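Local coordinates for protein Apc35852 (Geobacillus stearothermophilus, PDB 1U9C) that is of unknown function but belongs to the DJ-1/PfpI family, whose members include chaperones, glyoxalase-like enzymes and proteins once described as cysteine proteases, at residues V33-F38 / A70-A75; D44-S49 / K84-G89; H99-D104 / G131-V136; D192-D197 / S209-E214. All coordinates share one frame; numbering follows the deposited sequence.

Contact 1 of 4, residues V33-F38 / A70-A75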
# COMPACT_ATOMS: atom_id res chain seq x y z
N VAL A 33 1.78 -11.78 -0.17
CA VAL A 33 1.22 -12.33 -1.39
C VAL A 33 1.73 -11.53 -2.61
O VAL A 33 2.20 -12.11 -3.59
CB VAL A 33 -0.29 -12.39 -1.27
CG1 VAL A 33 -0.97 -12.42 -2.64
CG2 VAL A 33 -0.71 -13.57 -0.38
N PRO A 34 1.67 -10.20 -2.61
CA PRO A 34 2.28 -9.44 -3.69
C PRO A 34 3.77 -9.71 -3.89
O PRO A 34 4.22 -9.81 -5.04
CB PRO A 34 1.94 -7.98 -3.33
CG PRO A 34 0.66 -8.13 -2.57
CD PRO A 34 0.91 -9.33 -1.70
N TYR A 35 4.51 -9.76 -2.80
CA TYR A 35 5.96 -10.01 -2.89
C TYR A 35 6.19 -11.33 -3.66
O TYR A 35 7.01 -11.35 -4.59
CB TYR A 35 6.54 -10.10 -1.47
CG TYR A 35 8.05 -10.37 -1.40
CD1 TYR A 35 8.92 -9.35 -1.52
CD2 TYR A 35 8.54 -11.64 -1.21
CE1 TYR A 35 10.29 -9.58 -1.45
CE2 TYR A 35 9.93 -11.84 -1.12
CZ TYR A 35 10.74 -10.79 -1.23
OH TYR A 35 12.13 -11.00 -1.15
N LEU A 36 5.47 -12.37 -3.30
CA LEU A 36 5.66 -13.67 -3.95
C LEU A 36 5.26 -13.57 -5.43
O LEU A 36 5.96 -14.13 -6.30
CB LEU A 36 4.81 -14.75 -3.23
CG LEU A 36 4.77 -16.17 -3.79
CD1 LEU A 36 6.16 -16.75 -3.72
CD2 LEU A 36 3.76 -17.08 -3.11
N VAL A 37 4.13 -12.93 -5.77
CA VAL A 37 3.74 -12.72 -7.16
C VAL A 37 4.85 -12.04 -7.94
O VAL A 37 5.24 -12.50 -9.06
CB VAL A 37 2.40 -11.89 -7.26
CG1 VAL A 37 2.13 -11.37 -8.71
CG2 VAL A 37 1.20 -12.70 -6.76
N PHE A 38 5.40 -10.95 -7.39
CA PHE A 38 6.45 -10.23 -8.10
C PHE A 38 7.75 -11.03 -8.24
O PHE A 38 8.38 -11.03 -9.30
CB PHE A 38 6.71 -8.87 -7.41
CG PHE A 38 5.51 -7.96 -7.36
CD1 PHE A 38 4.55 -7.92 -8.35
CD2 PHE A 38 5.34 -7.12 -6.27
CE1 PHE A 38 3.47 -7.09 -8.28
CE2 PHE A 38 4.25 -6.29 -6.21
CZ PHE A 38 3.32 -6.28 -7.22
N ALA A 70 7.71 -17.77 3.43
CA ALA A 70 8.95 -17.81 4.21
C ALA A 70 9.93 -16.68 3.80
O ALA A 70 10.46 -15.98 4.64
CB ALA A 70 9.64 -19.12 4.04
N GLU A 71 10.17 -16.53 2.50
CA GLU A 71 11.12 -15.52 2.08
C GLU A 71 10.59 -14.09 2.30
O GLU A 71 11.32 -13.16 2.64
CB GLU A 71 11.47 -15.72 0.60
CG GLU A 71 12.34 -16.93 0.39
CD GLU A 71 12.24 -17.38 -1.04
OE1 GLU A 71 11.27 -18.12 -1.44
OE2 GLU A 71 13.15 -16.97 -1.77
N ALA A 72 9.30 -13.87 2.11
CA ALA A 72 8.69 -12.57 2.42
C ALA A 72 8.84 -12.20 3.86
O ALA A 72 9.22 -11.07 4.19
CB ALA A 72 7.25 -12.62 2.03
N GLU A 73 8.58 -13.14 4.74
CA GLU A 73 8.68 -12.89 6.14
C GLU A 73 10.05 -12.51 6.54
O GLU A 73 10.28 -11.61 7.39
CB GLU A 73 8.21 -14.09 6.96
CG GLU A 73 6.71 -14.34 6.84
CD GLU A 73 6.28 -15.78 7.07
OE1 GLU A 73 7.12 -16.66 7.29
OE2 GLU A 73 5.07 -15.98 6.92
N ALA A 74 11.04 -13.20 5.98
CA ALA A 74 12.41 -12.88 6.25
C ALA A 74 12.84 -11.55 5.73
O ALA A 74 13.60 -10.83 6.43
CB ALA A 74 13.32 -14.04 5.70
N ALA A 75 12.39 -11.15 4.55
CA ALA A 75 12.69 -9.85 4.02
C ALA A 75 12.27 -8.72 4.95
O ALA A 75 12.93 -7.69 5.02
CB ALA A 75 12.07 -9.69 2.65

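Contact 2 of 4, residues D44-S49 / K84-G89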
# COMPACT_ATOMS: atom_id res chain seq x y z
N ASP A 44 12.72 -7.47 -9.91
CA ASP A 44 13.70 -7.01 -8.90
C ASP A 44 12.92 -6.20 -7.87
O ASP A 44 12.57 -5.06 -8.15
CB ASP A 44 14.76 -6.15 -9.57
CG ASP A 44 15.80 -5.57 -8.62
OD1 ASP A 44 15.87 -5.99 -7.44
OD2 ASP A 44 16.66 -4.69 -9.00
N VAL A 45 12.70 -6.74 -6.68
CA VAL A 45 11.87 -6.08 -5.67
C VAL A 45 12.74 -5.50 -4.56
O VAL A 45 13.55 -6.19 -3.97
CB VAL A 45 10.89 -7.08 -5.04
CG1 VAL A 45 10.01 -6.39 -4.11
CG2 VAL A 45 10.07 -7.80 -6.13
N LYS A 46 12.58 -4.22 -4.30
CA LYS A 46 13.22 -3.55 -3.17
C LYS A 46 12.21 -3.43 -2.07
O LYS A 46 11.10 -2.89 -2.25
CB LYS A 46 13.72 -2.14 -3.51
CG LYS A 46 14.40 -1.49 -2.29
CD LYS A 46 15.16 -0.24 -2.59
CE LYS A 46 15.81 0.31 -1.37
NZ LYS A 46 16.72 1.46 -1.71
N VAL A 47 12.53 -3.96 -0.91
CA VAL A 47 11.68 -3.93 0.27
C VAL A 47 12.07 -2.84 1.23
O VAL A 47 13.13 -2.91 1.80
CB VAL A 47 11.68 -5.31 0.99
CG1 VAL A 47 10.72 -5.30 2.14
CG2 VAL A 47 11.31 -6.45 0.02
N ALA A 48 11.27 -1.80 1.32
CA ALA A 48 11.50 -0.67 2.17
C ALA A 48 10.41 -0.50 3.22
O ALA A 48 9.28 -0.97 3.07
CB ALA A 48 11.66 0.62 1.35
N SER A 49 10.77 0.20 4.27
CA SER A 49 9.79 0.68 5.25
C SER A 49 10.12 2.11 5.58
O SER A 49 11.16 2.65 5.24
CB SER A 49 9.71 -0.24 6.45
OG SER A 49 10.94 -0.18 7.20
N LYS A 84 14.44 9.53 -0.47
CA LYS A 84 14.08 10.23 -1.71
C LYS A 84 14.78 9.66 -2.95
O LYS A 84 14.23 9.73 -4.04
CB LYS A 84 14.30 11.72 -1.59
CG LYS A 84 13.39 12.35 -0.59
CD LYS A 84 13.44 13.89 -0.59
CE LYS A 84 12.44 14.43 0.45
NZ LYS A 84 12.70 15.85 0.79
N ASP A 85 15.91 8.98 -2.75
CA ASP A 85 16.58 8.27 -3.85
C ASP A 85 15.66 7.19 -4.49
O ASP A 85 15.78 6.83 -5.64
CB ASP A 85 17.90 7.62 -3.37
CG ASP A 85 18.96 8.61 -2.99
OD1 ASP A 85 18.84 9.78 -3.40
OD2 ASP A 85 19.94 8.30 -2.28
N ASP A 86 14.77 6.63 -3.68
CA ASP A 86 13.80 5.61 -4.17
C ASP A 86 12.71 6.16 -5.06
O ASP A 86 11.88 5.39 -5.58
CB ASP A 86 13.17 4.88 -3.00
CG ASP A 86 14.19 4.13 -2.18
OD1 ASP A 86 15.11 3.44 -2.72
OD2 ASP A 86 14.10 4.14 -0.92
N ALA A 87 12.74 7.50 -5.30
CA ALA A 87 11.78 8.12 -6.20
C ALA A 87 12.05 7.77 -7.64
O ALA A 87 11.14 7.93 -8.46
CB ALA A 87 11.81 9.62 -6.06
N HIS A 88 13.24 7.26 -7.95
CA HIS A 88 13.61 6.93 -9.31
C HIS A 88 14.25 5.55 -9.35
O HIS A 88 14.69 5.01 -8.31
CB HIS A 88 14.54 8.01 -9.85
CG HIS A 88 13.87 9.35 -9.95
ND1 HIS A 88 14.05 10.35 -9.02
CD2 HIS A 88 12.96 9.81 -10.83
CE1 HIS A 88 13.31 11.40 -9.36
NE2 HIS A 88 12.63 11.09 -10.45
N GLY A 89 14.18 4.92 -10.52
CA GLY A 89 14.75 3.60 -10.75
C GLY A 89 13.79 2.43 -10.65
O GLY A 89 14.20 1.29 -10.81
O HOH W 1 16.16 3.17 0.56

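Contact 3 of 4, residues H99-D104 / G131-V136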
# COMPACT_ATOMS: atom_id res chain seq x y z
N HIS A 99 -3.33 -1.12 9.84
CA HIS A 99 -3.67 0.17 10.45
C HIS A 99 -2.47 1.02 10.78
O HIS A 99 -2.65 2.22 10.85
CB HIS A 99 -4.54 -0.01 11.71
CG HIS A 99 -5.99 -0.26 11.45
ND1 HIS A 99 -6.54 -1.50 11.58
CD2 HIS A 99 -7.01 0.58 11.13
CE1 HIS A 99 -7.84 -1.44 11.30
NE2 HIS A 99 -8.16 -0.18 11.06
N GLY A 100 -1.27 0.43 10.91
CA GLY A 100 -0.06 1.22 11.16
C GLY A 100 0.11 2.29 10.13
O GLY A 100 0.55 3.39 10.45
N THR A 101 -0.23 2.02 8.86
CA THR A 101 -0.04 2.99 7.82
C THR A 101 -0.78 4.30 8.05
O THR A 101 -0.35 5.34 7.59
CB THR A 101 -0.47 2.44 6.42
OG1 THR A 101 -1.89 2.12 6.45
CG2 THR A 101 0.29 1.23 6.02
N MET A 102 -1.94 4.25 8.71
CA MET A 102 -2.73 5.44 8.94
C MET A 102 -1.98 6.43 9.78
O MET A 102 -2.33 7.63 9.79
CB MET A 102 -4.05 5.07 9.63
CG MET A 102 -4.96 4.19 8.72
SD MET A 102 -5.69 5.19 7.39
CE MET A 102 -6.97 6.14 8.28
N PHE A 103 -1.00 5.97 10.53
CA PHE A 103 -0.21 6.82 11.43
C PHE A 103 1.18 7.22 10.93
O PHE A 103 1.75 8.20 11.44
CB PHE A 103 -0.02 6.11 12.76
CG PHE A 103 -1.30 5.80 13.44
CD1 PHE A 103 -1.89 6.71 14.29
CD2 PHE A 103 -1.95 4.61 13.19
CE1 PHE A 103 -3.09 6.46 14.89
CE2 PHE A 103 -3.13 4.33 13.80
CZ PHE A 103 -3.73 5.27 14.63
N ASP A 104 1.78 6.47 10.03
CA ASP A 104 3.12 6.83 9.54
C ASP A 104 3.19 7.03 8.01
O ASP A 104 4.26 7.44 7.56
CB ASP A 104 4.26 5.89 10.02
CG ASP A 104 4.18 4.46 9.54
OD1 ASP A 104 3.19 4.06 8.90
OD2 ASP A 104 5.20 3.72 9.76
N GLY A 131 -3.21 0.90 2.82
CA GLY A 131 -2.11 1.45 2.04
C GLY A 131 -2.37 2.74 1.29
O GLY A 131 -1.46 3.57 1.22
N PRO A 132 -3.59 2.96 0.75
CA PRO A 132 -3.92 4.24 0.11
C PRO A 132 -3.79 5.45 1.02
O PRO A 132 -3.86 6.55 0.54
CB PRO A 132 -5.37 4.06 -0.37
CG PRO A 132 -5.41 2.55 -0.68
CD PRO A 132 -4.63 1.95 0.49
N SER A 133 -3.65 5.24 2.34
CA SER A 133 -3.30 6.35 3.26
C SER A 133 -2.08 7.16 2.79
O SER A 133 -1.99 8.36 3.01
CB SER A 133 -3.12 5.85 4.70
OG SER A 133 -2.07 4.96 4.80
N GLY A 134 -1.14 6.48 2.11
CA GLY A 134 0.06 7.15 1.60
C GLY A 134 -0.31 8.18 0.54
O GLY A 134 0.43 9.11 0.31
N LEU A 135 -1.48 8.02 -0.08
CA LEU A 135 -1.91 8.92 -1.16
C LEU A 135 -2.68 10.15 -0.68
O LEU A 135 -2.93 11.08 -1.48
CB LEU A 135 -2.81 8.16 -2.12
CG LEU A 135 -2.10 7.15 -2.99
CD1 LEU A 135 -3.08 6.10 -3.52
CD2 LEU A 135 -1.41 7.92 -4.16
N VAL A 136 -3.11 10.18 0.59
CA VAL A 136 -4.12 11.18 0.99
C VAL A 136 -3.62 12.62 0.80
O VAL A 136 -4.41 13.50 0.40
CB VAL A 136 -4.61 10.88 2.44
CG1 VAL A 136 -5.24 12.09 3.09
CG2 VAL A 136 -5.59 9.70 2.36

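Contact 4 of 4, residues D192-D197 / S209-E214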
# COMPACT_ATOMS: atom_id res chain seq x y z
N ASP A 192 -12.83 -9.82 -2.34
CA ASP A 192 -11.77 -9.42 -3.25
C ASP A 192 -12.34 -8.40 -4.20
O ASP A 192 -13.21 -8.71 -5.02
CB ASP A 192 -11.20 -10.65 -3.99
CG ASP A 192 -10.23 -10.29 -5.09
OD1 ASP A 192 -9.77 -9.13 -5.13
OD2 ASP A 192 -9.92 -11.09 -5.99
N PHE A 193 -11.85 -7.20 -4.08
CA PHE A 193 -12.19 -6.12 -4.95
C PHE A 193 -10.96 -5.25 -5.19
O PHE A 193 -10.38 -4.68 -4.25
CB PHE A 193 -13.31 -5.24 -4.38
CG PHE A 193 -13.73 -4.17 -5.33
CD1 PHE A 193 -14.48 -4.48 -6.47
CD2 PHE A 193 -13.32 -2.87 -5.14
CE1 PHE A 193 -14.82 -3.50 -7.36
CE2 PHE A 193 -13.68 -1.88 -6.04
CZ PHE A 193 -14.43 -2.19 -7.15
N SER A 194 -10.56 -5.12 -6.45
CA SER A 194 -9.52 -4.17 -6.79
C SER A 194 -9.82 -3.47 -8.09
O SER A 194 -10.65 -3.92 -8.91
CB SER A 194 -8.15 -4.83 -6.90
OG SER A 194 -8.20 -5.87 -7.87
N VAL A 195 -9.18 -2.32 -8.28
CA VAL A 195 -9.48 -1.48 -9.42
C VAL A 195 -8.25 -0.92 -10.05
O VAL A 195 -7.29 -0.64 -9.38
CB VAL A 195 -10.43 -0.37 -9.07
CG1 VAL A 195 -9.82 0.60 -8.12
CG2 VAL A 195 -10.92 0.30 -10.34
N ARG A 196 -8.26 -0.84 -11.37
CA ARG A 196 -7.27 -0.13 -12.13
C ARG A 196 -7.90 1.09 -12.82
O ARG A 196 -8.88 0.95 -13.55
CB ARG A 196 -6.65 -1.05 -13.16
CG ARG A 196 -5.72 -0.36 -14.12
CD ARG A 196 -4.95 -1.24 -15.02
NE ARG A 196 -4.00 -0.50 -15.87
CZ ARG A 196 -3.27 -1.04 -16.81
NH1 ARG A 196 -3.40 -2.31 -17.16
NH2 ARG A 196 -2.44 -0.27 -17.49
N ASP A 197 -7.28 2.23 -12.60
CA ASP A 197 -7.62 3.44 -13.33
C ASP A 197 -6.31 3.92 -13.92
O ASP A 197 -5.56 4.63 -13.26
CB ASP A 197 -8.22 4.52 -12.42
CG ASP A 197 -8.66 5.77 -13.20
OD1 ASP A 197 -8.31 5.92 -14.37
OD2 ASP A 197 -9.31 6.69 -12.70
N SER A 209 -5.40 -8.70 -2.02
CA SER A 209 -3.94 -8.57 -2.20
C SER A 209 -3.48 -9.17 -3.50
O SER A 209 -2.74 -8.54 -4.27
CB SER A 209 -3.21 -9.23 -1.04
OG SER A 209 -3.53 -8.61 0.20
N ARG A 210 -3.91 -10.38 -3.81
CA ARG A 210 -3.51 -11.02 -5.00
C ARG A 210 -3.95 -10.32 -6.29
O ARG A 210 -3.15 -10.08 -7.20
CB ARG A 210 -3.94 -12.48 -5.04
CG ARG A 210 -3.34 -13.22 -6.18
CD ARG A 210 -3.61 -14.75 -6.13
NE ARG A 210 -3.06 -15.27 -4.88
CZ ARG A 210 -1.82 -15.71 -4.69
NH1 ARG A 210 -0.95 -15.81 -5.71
NH2 ARG A 210 -1.47 -16.12 -3.48
N SER A 211 -5.21 -9.90 -6.34
CA SER A 211 -5.75 -9.28 -7.54
C SER A 211 -5.10 -7.94 -7.79
O SER A 211 -4.85 -7.57 -8.93
CB SER A 211 -7.28 -9.13 -7.52
OG SER A 211 -7.77 -8.27 -6.53
N THR A 212 -4.77 -7.24 -6.71
CA THR A 212 -4.08 -5.96 -6.84
C THR A 212 -2.73 -6.20 -7.46
O THR A 212 -2.32 -5.50 -8.41
CB THR A 212 -3.95 -5.26 -5.45
OG1 THR A 212 -5.27 -5.07 -4.90
CG2 THR A 212 -3.41 -3.83 -5.60
N ALA A 213 -1.99 -7.16 -6.93
CA ALA A 213 -0.69 -7.50 -7.49
C ALA A 213 -0.78 -7.92 -8.95
O ALA A 213 0.08 -7.57 -9.75
CB ALA A 213 -0.00 -8.57 -6.67
N GLU A 214 -1.81 -8.67 -9.32
CA GLU A 214 -1.94 -9.12 -10.69
C GLU A 214 -2.24 -7.98 -11.65
O GLU A 214 -1.85 -7.99 -12.84
CB GLU A 214 -2.97 -10.26 -10.79
CG GLU A 214 -2.57 -11.52 -10.04
CD GLU A 214 -1.34 -12.23 -10.59
OE1 GLU A 214 -0.88 -11.88 -11.71
OE2 GLU A 214 -0.83 -13.17 -9.93

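Contact 1 of 4, residues V33-F38 / A70-A75
Tyr35 swings its ring anti to its own backbone nitrogen (chi1 179°), and with chi2 at 83° the ring stands out from helix 33-38 and reaches over the neighbouring helix 70-75 at Ala72. There the ring carbon CD2 of Tyr35 lies 3.6 Å from CB of Ala72, and CE2 of Tyr35 runs on to within 3.8 Å of CA of the same alanine. The ring comes in obliquely, neither flat on the alanine nor end-on. Farther out, the hydroxyl oxygen OH of Tyr35 sits 4.0 Å from CB of Ala75, so the phenol runs along the side of the helix where Ala72 and Ala75 offer only methyl groups. The two helix axes approach to 9.3 Å at an angle of 114°, and the Tyr35 ring bridges the two. Around it, Val45 and Val47 of strand 44-49 and Met10 of strand 7-12 also touch the ring, while Phe31 meets it from one turn earlier. In this Rossmann-like alpha/beta sandwich of the DJ-1/PfpI family, the contact lays helix 70-75 beside a helix that packs on the central sheet. With no hydrogen bond between the segments, the contact rests on the fit of one ring against two alanine methyls and sets no donor-acceptor geometry of its own.

Contact 2 of 4, residues D44-S49 / K84-G89
Lys46 of strand 44-49 reaches Asp86 in the loop between strands 80-81 and 92-95, so the contact ties a strand of the central, mainly parallel sheet of this DJ-1/PfpI alpha/beta sandwich to a short 3-10 turn. The lysine chain is extended throughout, with CG anti to the backbone nitrogen (chi1 -179°), and it meets the aspartate side chain at about a right angle. Its ammonium NZ gives a hydrogen bond of 2.7 Å to OD1 of Asp86, received on the syn lone pair, and the opposite charges make this a salt bridge. A water completes a second route: it accepts from Lys46 NZ at 2.9 Å and donates to Asp86 OD2 at 2.7 Å. That second oxygen also takes the backbone N-H of Ser83, so both carboxylate oxygens are engaged and the group is pinned against rotation. Because Asp86 is buried, the lysine, the water and the Ser83 N-H probably offset the cost of holding its charge there. The Lys46 side chain also touches Leu9 and Phe90, and Leu9 also touches Asp86. Within the turn itself, the backbone N of Ala87 bonds to the carbonyl O of Lys84 at 3.0 Å.

Contact 3 of 4, residues H99-D104 / G131-V136
Thr101 OG1 lies where several polar groups converge: it hydrogen-bonds the carbonyl oxygen of Gly98, makes a weak bond to that of His130, and stands 3.3 Å from OG of Ser133 across the contact. The serine hydroxyl has its own firm partner, again the carbonyl of His130, so that one backbone oxygen serves both side chains. Ser133 OG sits between its own backbone nitrogen and carbonyl carbon, and this chi1 of 63° brings the hydroxyl up beside Thr101, near its CB as well as its OG1; OG of Ser133 is 3.4 Å from CB of Thr101. Beside this polar pair, the bent chain of Met102 folds back until SD lies 3.8 Å from CB of Ser133, although its CB heads away from the other segment; the same methionine touches His130. The chains draw close here, with the CA atoms of Met102 and Ser133 5.8 Å apart, and all the touching residues are buried. Segment 131-136 follows Cys129, found here oxidised to the sulfinic acid, and His130. A cysteine just after strand 124-127 and just before helical backbone is consistent with the nucleophile elbow known in the DJ-1/PfpI family.

Contact 4 of 4, residues D192-D197 / S209-E214
Hydrogen bonds come first, and they meet at Ser211. Its hydroxyl OG donates to OD1 of Asp192 at 2.6 Å, entering on the syn lone pair of the carboxylate, and it accepts from OG of Ser194 at 2.8 Å. The carboxylate reaches the serine because CG of Asp192 is anti to the backbone nitrogen, chi1 172°. On the helix, Ser211 OG lies between its own backbone nitrogen and carbonyl carbon (chi1 65°), and it has a further weak bond to the carbonyl of Ser208. OG of Ser194 has a second partner as well, NZ of Lys215 one turn along the helix, which brings a positive charge near this chain of hydroxyls and may help balance the aspartate. These bonds join strand 194-197, the antiparallel edge strand of the central sheet in the DJ-1/PfpI alpha/beta sandwich, and the loop leading into it to the first turns of helix 209-221, which follows the hairpin formed with strand 200-203. Van der Waals contact makes up the rest. CB of Ser194 rests 3.5 Å from OG1 of Thr212, a hydroxyl whose hydrogen bond goes to the carbonyl of Ser208. The CA atoms of Ser194 and Thr212 are 5.7 Å apart, and the threonine also leans on Ile201 of strand 200-203.

In the fold
Contact 3 is the wholly buried one, with its centre about 8 Å from that of the chain; contacts 1, 2 and 4 are partly buried and lie farther out, their centres at about 14, 14 and 11 Å. Helix 28-40 of contact 1 leads along the chain into strand 44-49 of contact 2, and the two contacts touch directly, CE1 of Tyr35 lying 3.6 Å from CG2 of Val47. Contact 1 also meets contact 4, where Val33 and Val37 pack on helix 209-221. Contacts 2 and 4 reach the same sheet at separate strands. Chemistry differs by place: carbon packing between helices in contact 1, a charged pair in contact 2, buried hydroxyls held by backbone carbonyls in contact 3, a serine-serine-aspartate chain nearer the surface in contact 4.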